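Local atomic coordinates of ribose 5-phosphate isomerase, putative (PDB entry 6FXS), a protein that probably interconverts ribose 5-phosphate and ribulose 5-phosphate, as a sugar-phosphate isomerase. Residues B[83-96]-B[124-136]. Sequence-based numbering, arbitrary orientation.
Sequences DVGILVCGSGIGMS and DANVVCLGERTTG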
loop_
_atom_site.group_PDB
_atom_site.type_symbol
_atom_site.label_atom_id
_atom_site.label_comp_id
_atom_site.label_asym_id
_atom_site.label_seq_id
_atom_site.Cartn_x
_atom_site.Cartn_y
_atom_site.Cartn_z
ATOM N N ASP B 83 -16.070 23.179 4.480
ATOM C CA ASP B 83 -16.405 22.424 3.247
ATOM C C ASP B 83 -15.844 20.985 3.202
ATOM O O ASP B 83 -16.468 20.143 2.635
ATOM C CB ASP B 83 -15.937 23.162 2.031
ATOM C CG ASP B 83 -16.528 24.594 1.987
ATOM O OD1 ASP B 83 -17.734 24.691 1.860
ATOM O OD2 ASP B 83 -15.823 25.579 2.177
ATOM N N VAL B 84 -14.673 20.771 3.741
ATOM C CA VAL B 84 -13.957 19.466 3.665
ATOM C C VAL B 84 -13.277 19.273 5.000
ATOM O O VAL B 84 -12.854 20.288 5.627
ATOM C CB VAL B 84 -12.795 19.469 2.633
ATOM C CG1 VAL B 84 -12.264 18.038 2.409
ATOM C CG2 VAL B 84 -13.213 20.029 1.298
ATOM N N GLY B 85 -13.158 17.996 5.433
ATOM C CA GLY B 85 -12.336 17.601 6.556
ATOM C C GLY B 85 -11.139 16.745 6.319
ATOM O O GLY B 85 -11.100 15.926 5.320
ATOM N N ILE B 86 -10.121 16.875 7.163
ATOM C CA ILE B 86 -8.940 15.988 7.106
ATOM C C ILE B 86 -8.717 15.524 8.535
ATOM O O ILE B 86 -8.669 16.364 9.476
ATOM C CB ILE B 86 -7.686 16.693 6.539
ATOM C CG1 ILE B 86 -7.910 17.110 5.083
ATOM C CG2 ILE B 86 -6.466 15.812 6.649
ATOM C CD1 ILE B 86 -6.925 18.086 4.513
ATOM N N LEU B 87 -8.634 14.207 8.739
ATOM C CA LEU B 87 -8.370 13.616 10.057
ATOM C C LEU B 87 -7.146 12.720 9.964
ATOM O O LEU B 87 -7.046 11.859 9.044
ATOM C CB LEU B 87 -9.582 12.879 10.581
ATOM C CG LEU B 87 -10.837 13.753 10.776
ATOM C CD1 LEU B 87 -11.990 12.845 11.092
ATOM C CD2 LEU B 87 -10.563 14.680 11.992
ATOM N N VAL B 88 -6.218 12.932 10.908
ATOM C CA VAL B 88 -4.982 12.198 11.009
ATOM C C VAL B 88 -4.823 11.516 12.376
ATOM O O VAL B 88 -4.736 12.201 13.412
ATOM C CB VAL B 88 -3.757 13.083 10.813
ATOM C CG1 VAL B 88 -2.516 12.196 10.753
ATOM C CG2 VAL B 88 -3.837 13.862 9.527
ATOM N N CYS B 89 -4.750 10.185 12.384
ATOM C CA CYS B 89 -4.400 9.406 13.595
ATOM C C CYS B 89 -3.325 8.419 13.124
ATOM O O CYS B 89 -2.689 8.601 12.071
ATOM C CB CYS B 89 -5.648 8.745 14.252
ATOM S SG CYS B 89 -6.571 7.259 13.509
ATOM N N GLY B 90 -3.075 7.405 13.914
ATOM C CA GLY B 90 -2.041 6.455 13.619
ATOM C C GLY B 90 -2.279 5.751 12.272
ATOM O O GLY B 90 -1.392 5.750 11.438
ATOM N N SER B 91 -3.456 5.164 12.108
ATOM C CA SER B 91 -3.821 4.394 10.919
ATOM C C SER B 91 -4.910 5.029 10.052
ATOM O O SER B 91 -5.077 4.675 8.877
ATOM C CB SER B 91 -4.284 3.028 11.405
ATOM O OG SER B 91 -5.606 3.142 11.804
ATOM N N GLY B 92 -5.686 5.968 10.598
ATOM C CA GLY B 92 -6.829 6.527 9.833
ATOM C C GLY B 92 -8.153 5.892 10.215
ATOM O O GLY B 92 -9.194 6.498 10.040
ATOM N N ILE B 93 -8.107 4.670 10.748
ATOM C CA ILE B 93 -9.296 3.842 10.947
ATOM C C ILE B 93 -10.230 4.405 12.024
ATOM O O ILE B 93 -11.423 4.488 11.820
ATOM C CB ILE B 93 -8.889 2.364 11.276
ATOM C CG1 ILE B 93 -8.226 1.759 10.013
ATOM C CG2 ILE B 93 -10.055 1.555 11.693
ATOM C CD1 ILE B 93 -7.440 0.499 10.338
ATOM N N GLY B 94 -9.708 4.706 13.201
ATOM C CA GLY B 94 -10.552 5.254 14.278
ATOM C C GLY B 94 -11.199 6.543 13.845
ATOM O O GLY B 94 -12.387 6.683 14.059
ATOM N N MET B 95 -10.452 7.402 13.174
ATOM C CA MET B 95 -10.990 8.665 12.609
ATOM C C MET B 95 -12.158 8.354 11.645
ATOM O O MET B 95 -13.219 8.995 11.711
ATOM C CB MET B 95 -9.904 9.443 11.858
ATOM C CG MET B 95 -8.824 10.120 12.748
ATOM S SD MET B 95 -9.611 11.177 14.021
ATOM C CE MET B 95 -8.175 12.183 14.332
ATOM N N SER B 96 -11.971 7.376 10.737
ATOM C CA SER B 96 -13.020 7.095 9.781
ATOM C C SER B 96 -14.226 6.504 10.439
ATOM O O SER B 96 -15.348 6.876 10.118
ATOM C CB SER B 96 -12.527 6.266 8.618
ATOM O OG SER B 96 -12.581 4.940 8.902
ATOM N N ASP B 124 -18.149 10.870 -3.268
ATOM C CA ASP B 124 -18.189 12.318 -2.959
ATOM C C ASP B 124 -17.777 12.557 -1.503
ATOM O O ASP B 124 -18.480 13.204 -0.739
ATOM C CB ASP B 124 -19.580 12.844 -3.172
ATOM C CG ASP B 124 -19.659 14.397 -3.234
ATOM O OD1 ASP B 124 -18.676 15.112 -3.431
ATOM O OD2 ASP B 124 -20.781 14.855 -3.131
ATOM N N ALA B 125 -16.707 11.930 -1.119
ATOM C CA ALA B 125 -16.275 11.942 0.253
ATOM C C ALA B 125 -15.981 13.444 0.655
ATOM O O ALA B 125 -15.349 14.196 -0.109
ATOM C CB ALA B 125 -15.053 11.071 0.454
ATOM N N ASN B 126 -16.442 13.788 1.846
ATOM C CA ASN B 126 -16.241 15.131 2.424
ATOM C C ASN B 126 -15.214 15.197 3.602
ATOM O O ASN B 126 -14.908 16.285 4.082
ATOM C CB ASN B 126 -17.613 15.819 2.730
ATOM C CG ASN B 126 -18.536 15.005 3.571
ATOM O OD1 ASN B 126 -18.126 14.023 4.258
ATOM N ND2 ASN B 126 -19.806 15.414 3.598
ATOM N N VAL B 127 -14.712 14.048 4.083
ATOM C CA VAL B 127 -13.667 13.940 5.048
ATOM C C VAL B 127 -12.682 12.819 4.561
ATOM O O VAL B 127 -13.136 11.755 4.135
ATOM C CB VAL B 127 -14.209 13.574 6.451
ATOM C CG1 VAL B 127 -13.092 13.410 7.467
ATOM C CG2 VAL B 127 -15.231 14.613 6.917
ATOM N N VAL B 128 -11.392 13.125 4.493
ATOM C CA VAL B 128 -10.342 12.144 4.211
ATOM C C VAL B 128 -9.641 11.761 5.524
ATOM O O VAL B 128 -9.285 12.648 6.329
ATOM C CB VAL B 128 -9.352 12.635 3.152
ATOM C CG1 VAL B 128 -8.621 13.899 3.587
ATOM C CG2 VAL B 128 -8.371 11.530 2.792
ATOM N N CYS B 129 -9.441 10.461 5.760
ATOM C CA CYS B 129 -8.802 10.020 6.992
ATOM C C CYS B 129 -7.499 9.355 6.622
ATOM O O CYS B 129 -7.407 8.601 5.573
ATOM C CB CYS B 129 -9.716 9.049 7.724
ATOM S SG CYS B 129 -11.343 9.696 8.139
ATOM N N LEU B 130 -6.465 9.700 7.386
ATOM C CA LEU B 130 -5.067 9.376 7.075
ATOM C C LEU B 130 -4.343 8.775 8.263
ATOM O O LEU B 130 -4.687 9.098 9.444
ATOM C CB LEU B 130 -4.348 10.631 6.681
ATOM C CG LEU B 130 -5.028 11.388 5.512
ATOM C CD1 LEU B 130 -4.300 12.701 5.367
ATOM C CD2 LEU B 130 -4.885 10.584 4.257
ATOM N N GLY B 131 -3.355 7.934 7.962
ATOM C CA GLY B 131 -2.517 7.319 8.994
ATOM C C GLY B 131 -1.103 7.852 8.948
ATOM O O GLY B 131 -0.378 7.639 7.959
ATOM N N GLU B 132 -0.722 8.545 10.011
ATOM C CA GLU B 132 0.635 9.009 10.190
ATOM C C GLU B 132 1.612 7.836 10.409
ATOM O O GLU B 132 2.734 7.904 9.997
ATOM C CB GLU B 132 0.669 10.003 11.446
ATOM C CG GLU B 132 2.023 10.527 11.816
ATOM C CD GLU B 132 2.870 9.556 12.675
ATOM O OE1 GLU B 132 2.263 8.677 13.310
ATOM O OE2 GLU B 132 4.129 9.637 12.617
ATOM N N ARG B 133 1.161 6.754 11.030
ATOM C CA ARG B 133 2.047 5.597 11.275
ATOM C C ARG B 133 2.227 4.707 10.036
ATOM O O ARG B 133 3.197 3.954 9.929
ATOM C CB ARG B 133 1.495 4.770 12.426
ATOM C CG ARG B 133 1.448 5.347 13.867
ATOM C CD ARG B 133 2.609 6.280 14.219
ATOM N NE ARG B 133 3.765 5.651 14.698
ATOM C CZ ARG B 133 4.955 6.222 14.878
ATOM N NH1 ARG B 133 5.195 7.523 14.646
ATOM N NH2 ARG B 133 5.901 5.449 15.336
ATOM N N THR B 134 1.274 4.773 9.127
ATOM C CA THR B 134 1.246 3.848 7.957
ATOM C C THR B 134 1.752 4.483 6.697
ATOM O O THR B 134 2.447 3.849 5.881
ATOM C CB THR B 134 -0.195 3.403 7.647
ATOM O OG1 THR B 134 -1.088 4.553 7.609
ATOM C CG2 THR B 134 -0.642 2.514 8.660
ATOM N N THR B 135 1.389 5.749 6.492
ATOM C CA THR B 135 1.570 6.357 5.143
ATOM C C THR B 135 2.681 7.448 5.198
ATOM O O THR B 135 2.609 8.362 6.057
ATOM C CB THR B 135 0.255 6.950 4.685
ATOM O OG1 THR B 135 -0.797 5.953 4.746
ATOM C CG2 THR B 135 0.377 7.458 3.269
ATOM N N GLY B 136 3.631 7.400 4.261
ATOM C CA GLY B 136 4.793 8.267 4.314
ATOM C C GLY B 136 4.430 9.684 3.819
ATOM O O GLY B 136 3.360 9.880 3.217
HETATM O O HOH W 1 -3.583 4.273 6.737
#
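I86 and V128 lie side by side on neighbouring parallel strands, 84-89 and 127-131, of the Rossmann-like alpha/beta/alpha sandwich of the LacAB_RpiB family. Strand 84-89 is the middle one of a five-stranded parallel sheet, and 127-131 lies between it and strand 107-109. Six backbone hydrogen bonds zip the two together, from G85 N to N126 O through to E132 N to C89 O. The side chains of I86 and V128 point the same way, with I86 CG1 3.6 Å from V128 CG1. The side chains of I86 and L130 cross at a slant, and I86 CG2, the branch anti to the backbone N, reaches L130 CD1 at 4.0 Å. Helix 137-149 covers this face, with F147 on V128 and I144 on L130.

On the other face, L87 slants across V127, bringing L87 CD1 within 3.8 Å of V127 CG1. Here C129 sits under the start of helix 93-100. Its SG is turned away from its own carbonyl carbon (chi1 -58°) and lies against the helix backbone, 3.5 Å from S96 CA. M95 CB also packs on this sulfur, while the rest of the M95 side chain bends off toward Y66 and A70 of helix 66-78.

Past the strand ends, G90 O accepts a hydrogen bond from R133 N (2.8 Å), which lies in the carbonyl plane on a lone pair. S91 forms an ST turn into the helix, its OG accepting from I93 N. P137 of the second subunit packs on E132 and R133. Nearby, one water joins the two loops: it donates to S91 O at 2.6 Å and is 2.7 Å from T134 OG1.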